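PDB 4ZSF: BsaWI endonuclease from Geobacillus stearothermophilus, which probably cleaves DNA as a metal-dependent restriction endonuclease of the PD-(D/E)XK nuclease superfamily. Local coordinates for residues 65-69 with 70-74; 45-49 with 50-54. All blocks are in the same frame, centred on the assembly; numbering follows the deposited sequence.

Contact 1. Residues 65-69 with 70-74; sequences SGIAD and PDIIQ
The flat carboxylate of Asp69 receives both its neighbours on one face: the backbone N-H of Asp71 approaches over OD1, and the CG1 methylene of Ile72 lies over the OD2 end of the same side. Asp69 is thus the N-cap of helix 70-103, at the end of the short turn that joins it to helix 49-65. With CG anti to the backbone N (chi1 -173°), the carboxylate folds forward onto the first turn. Asp71 N donates to Asp69 OD1 over 3.0 Å, from 41° out of the carboxylate plane, while Ile72 CG1 sits 3.4 Å from Asp69 OD2, its side chain crossing that of Asp69 at about a right angle. Pro70, which has no N-H to offer, fills the first helical position, where none is needed. Asp69 O takes two weak bonds, from Ile72 N and from Ile73 N. The carboxylate of Asp71 turns elsewhere, to a salt bridge with Lys75 one turn on.

Below the cap the contact becomes apolar. Ile67 CG2 touches Ile72 CB and Ile73 CG1, and the Ile67 and Ile73 side chains slide past each other in opposite directions. Val76 of the second subunit packs on Ile67 and Ile73, so this small cluster belongs to the dimer interface. At the start of the turn Gly66, with positive phi, ends the preceding helix, and Ser65 closes an ST turn: its OG accepts from Ile67 N at 3.0 Å.

Contact 2. Residues 45-49 with 50-54; sequences PNVEA and AEIWK
Val47 and Ile52 meet through branches set by their first torsions. In Val47, CG1 stands anti to the backbone N (chi1 177°) and reaches over the start of helix 49-65; in Ile52, CG1 stands anti to the carbonyl carbon and points back along the helix to receive it. The result is a contact of 3.9 Å between Val47 CG1 and Ile52 CG1. The same Val47 methyl also lies 4.0 Å from Glu51 CB, where the two side chains cross at about a right angle, so one branch of the valine bridges two neighbouring helical residues. Phe3 of helix 3-22 packs on Val47, Glu51 and Ile52, and Met37 and Ala40 of helix 25-43 add to the cover over Ile52.

The backbone fixes this arrangement. Glu48 is the N-cap residue, and its carbonyl oxygen accepts from two donors. Ile52 N comes almost in line with the carbonyl bond at 3.3 Å, whereas Glu51 N, 2.9 Å from Glu48 O, approaches from 56° above the carbonyl plane. Ala49 O then receives Trp53 N at 2.9 Å, the next bond of the helical series that Ile52 N to Glu48 O opens. The indole of Trp53 leads away from the turn and meets the ring of Trp83 of the second subunit, their planes at about 55°; Leu194 of that subunit packs on both Ala49 and Trp53.

Beyond the touching CB of Glu48 and CG of Glu51, the two carboxylates stay 4.8 Å apart between Glu48 OE1 and Glu51 OE2. Their mutual repulsion is probably offset in part by the helix N-terminus, whose dipole would favour negative charge here.

How the contacts relate
Contacts 1 and 2 open successive helices: residues 45-54 lead into helix 49-65 and residues 65-74 lead out of it into helix 70-103. Their centres are about 20 Å apart and they do not touch, although both reach the second subunit. Contact 1 lies at the surface of the chain, contact 2 is partly buried among helices 3-22 and 25-43. Each contains an acidic N-cap residue, but the chemistry differs: in contact 1 the cap's carboxylate itself binds a helix N-H, whereas in contact 2 the bonds across the turn are all backbone to backbone. Within the chain, contact 2 packs on helices 3-22 and 25-43, while contact 1 packs back on helix 49-65.

Contact 1. Residues 65-69 with 70-74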
# COMPACT_ATOMS: atom_id res chain seq x y z
N SER A 65 2.24 22.81 -1.13
CA SER A 65 2.63 22.96 0.29
C SER A 65 3.10 24.33 0.69
O SER A 65 3.18 24.63 1.90
CB SER A 65 3.75 21.96 0.65
OG SER A 65 4.97 22.35 0.00
N GLY A 66 3.52 25.15 -0.29
CA GLY A 66 4.19 26.42 0.01
C GLY A 66 5.68 26.30 0.36
O GLY A 66 6.37 27.29 0.60
N ILE A 67 6.18 25.08 0.36
CA ILE A 67 7.58 24.78 0.68
C ILE A 67 8.43 24.48 -0.55
O ILE A 67 8.16 23.54 -1.31
CB ILE A 67 7.64 23.57 1.65
CG1 ILE A 67 6.93 24.01 2.92
CG2 ILE A 67 9.09 23.23 2.00
CD1 ILE A 67 6.04 23.07 3.44
N ALA A 68 9.49 25.27 -0.73
CA ALA A 68 10.32 25.13 -1.92
C ALA A 68 11.60 24.38 -1.59
O ALA A 68 12.32 23.97 -2.51
CB ALA A 68 10.64 26.52 -2.51
N ASP A 69 11.87 24.24 -0.29
CA ASP A 69 13.14 23.71 0.24
C ASP A 69 13.14 22.18 0.17
O ASP A 69 12.40 21.54 0.90
CB ASP A 69 13.32 24.18 1.69
CG ASP A 69 14.69 23.82 2.28
OD1 ASP A 69 15.41 22.98 1.71
OD2 ASP A 69 15.04 24.41 3.32
N PRO A 70 13.96 21.60 -0.71
CA PRO A 70 13.84 20.15 -0.90
C PRO A 70 14.29 19.39 0.34
O PRO A 70 13.90 18.21 0.54
CB PRO A 70 14.74 19.86 -2.10
CG PRO A 70 15.79 21.06 -2.06
CD PRO A 70 14.99 22.22 -1.58
N ASP A 71 15.11 20.03 1.17
CA ASP A 71 15.60 19.39 2.38
C ASP A 71 14.49 19.25 3.43
O ASP A 71 14.40 18.22 4.11
CB ASP A 71 16.79 20.17 2.95
CG ASP A 71 17.33 19.55 4.23
OD1 ASP A 71 17.84 18.40 4.17
OD2 ASP A 71 17.24 20.19 5.30
N ILE A 72 13.64 20.26 3.55
CA ILE A 72 12.53 20.20 4.49
C ILE A 72 11.63 19.03 4.07
O ILE A 72 11.20 18.16 4.87
CB ILE A 72 11.74 21.54 4.50
CG1 ILE A 72 12.58 22.70 5.03
CG2 ILE A 72 10.46 21.39 5.30
CD1 ILE A 72 13.13 22.51 6.42
N ILE A 73 11.33 19.00 2.78
CA ILE A 73 10.42 18.00 2.26
C ILE A 73 10.98 16.59 2.51
O ILE A 73 10.24 15.70 2.98
CB ILE A 73 10.16 18.25 0.75
CG1 ILE A 73 9.29 19.50 0.65
CG2 ILE A 73 9.41 17.04 0.12
CD1 ILE A 73 9.21 20.04 -0.70
N GLN A 74 12.25 16.41 2.20
CA GLN A 74 12.85 15.11 2.36
C GLN A 74 12.77 14.69 3.84
O GLN A 74 12.39 13.56 4.15
CB GLN A 74 14.31 15.11 1.86
CG GLN A 74 15.04 13.78 2.02
CD GLN A 74 16.47 13.80 1.53
OE1 GLN A 74 17.22 14.75 1.77
NE2 GLN A 74 16.87 12.73 0.85

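Contact 2. Residues 45-49 with 50-54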
# COMPACT_ATOMS: atom_id res chain seq x y z
N PRO A 45 17.45 18.20 -23.92
CA PRO A 45 17.58 16.82 -24.43
C PRO A 45 18.67 16.02 -23.77
O PRO A 45 18.64 14.81 -23.76
CB PRO A 45 17.92 17.02 -25.92
CG PRO A 45 17.72 18.48 -26.21
CD PRO A 45 17.80 19.22 -24.92
N ASN A 46 19.68 16.68 -23.22
CA ASN A 46 20.76 15.92 -22.64
C ASN A 46 20.63 15.75 -21.14
O ASN A 46 21.52 15.21 -20.49
CB ASN A 46 22.12 16.57 -22.97
CG ASN A 46 22.39 16.61 -24.45
OD1 ASN A 46 21.97 15.73 -25.19
ND2 ASN A 46 23.03 17.68 -24.90
N VAL A 47 19.50 16.17 -20.56
CA VAL A 47 19.29 15.94 -19.12
C VAL A 47 18.50 14.64 -18.92
O VAL A 47 17.59 14.38 -19.70
CB VAL A 47 18.56 17.12 -18.50
CG1 VAL A 47 18.29 16.85 -17.02
CG2 VAL A 47 19.41 18.39 -18.67
N GLU A 48 18.83 13.85 -17.91
CA GLU A 48 18.18 12.53 -17.70
C GLU A 48 16.68 12.76 -17.41
O GLU A 48 16.36 13.65 -16.64
CB GLU A 48 18.86 11.77 -16.58
CG GLU A 48 20.13 11.04 -17.02
CD GLU A 48 20.97 10.49 -15.86
OE1 GLU A 48 20.59 10.71 -14.69
OE2 GLU A 48 22.03 9.82 -16.12
N ALA A 49 15.78 12.02 -18.05
CA ALA A 49 14.35 12.28 -17.89
C ALA A 49 13.96 12.17 -16.41
O ALA A 49 13.10 12.95 -15.93
CB ALA A 49 13.52 11.30 -18.76
N ALA A 50 14.63 11.28 -15.67
CA ALA A 50 14.32 11.14 -14.24
C ALA A 50 14.63 12.42 -13.47
O ALA A 50 13.94 12.73 -12.50
CB ALA A 50 15.09 9.97 -13.63
N GLU A 51 15.65 13.16 -13.89
CA GLU A 51 15.99 14.41 -13.19
C GLU A 51 14.95 15.49 -13.48
O GLU A 51 14.62 16.33 -12.63
CB GLU A 51 17.38 14.88 -13.63
CG GLU A 51 18.45 13.97 -13.10
CD GLU A 51 18.53 14.02 -11.58
OE1 GLU A 51 18.54 15.14 -11.01
OE2 GLU A 51 18.57 12.94 -10.94
N ILE A 52 14.52 15.56 -14.73
CA ILE A 52 13.42 16.44 -15.07
C ILE A 52 12.14 16.13 -14.24
O ILE A 52 11.48 17.05 -13.70
CB ILE A 52 13.14 16.32 -16.58
CG1 ILE A 52 14.40 16.84 -17.30
CG2 ILE A 52 11.95 17.20 -16.95
CD1 ILE A 52 14.21 16.88 -18.79
N TRP A 53 11.81 14.87 -14.14
CA TRP A 53 10.63 14.46 -13.36
C TRP A 53 10.78 14.94 -11.92
O TRP A 53 9.84 15.39 -11.32
CB TRP A 53 10.49 12.94 -13.38
CG TRP A 53 9.15 12.39 -12.91
CD1 TRP A 53 8.92 11.55 -11.84
CD2 TRP A 53 7.89 12.57 -13.56
NE1 TRP A 53 7.58 11.21 -11.81
CE2 TRP A 53 6.92 11.84 -12.83
CE3 TRP A 53 7.48 13.29 -14.69
CZ2 TRP A 53 5.59 11.77 -13.22
CZ3 TRP A 53 6.15 13.25 -15.07
CH2 TRP A 53 5.20 12.50 -14.30
N LYS A 54 12.00 14.82 -11.37
CA LYS A 54 12.23 15.34 -10.00
C LYS A 54 12.05 16.87 -9.86
O LYS A 54 11.60 17.35 -8.84
CB LYS A 54 13.65 14.97 -9.53
CG LYS A 54 13.80 13.53 -9.22
CD LYS A 54 15.24 13.30 -8.74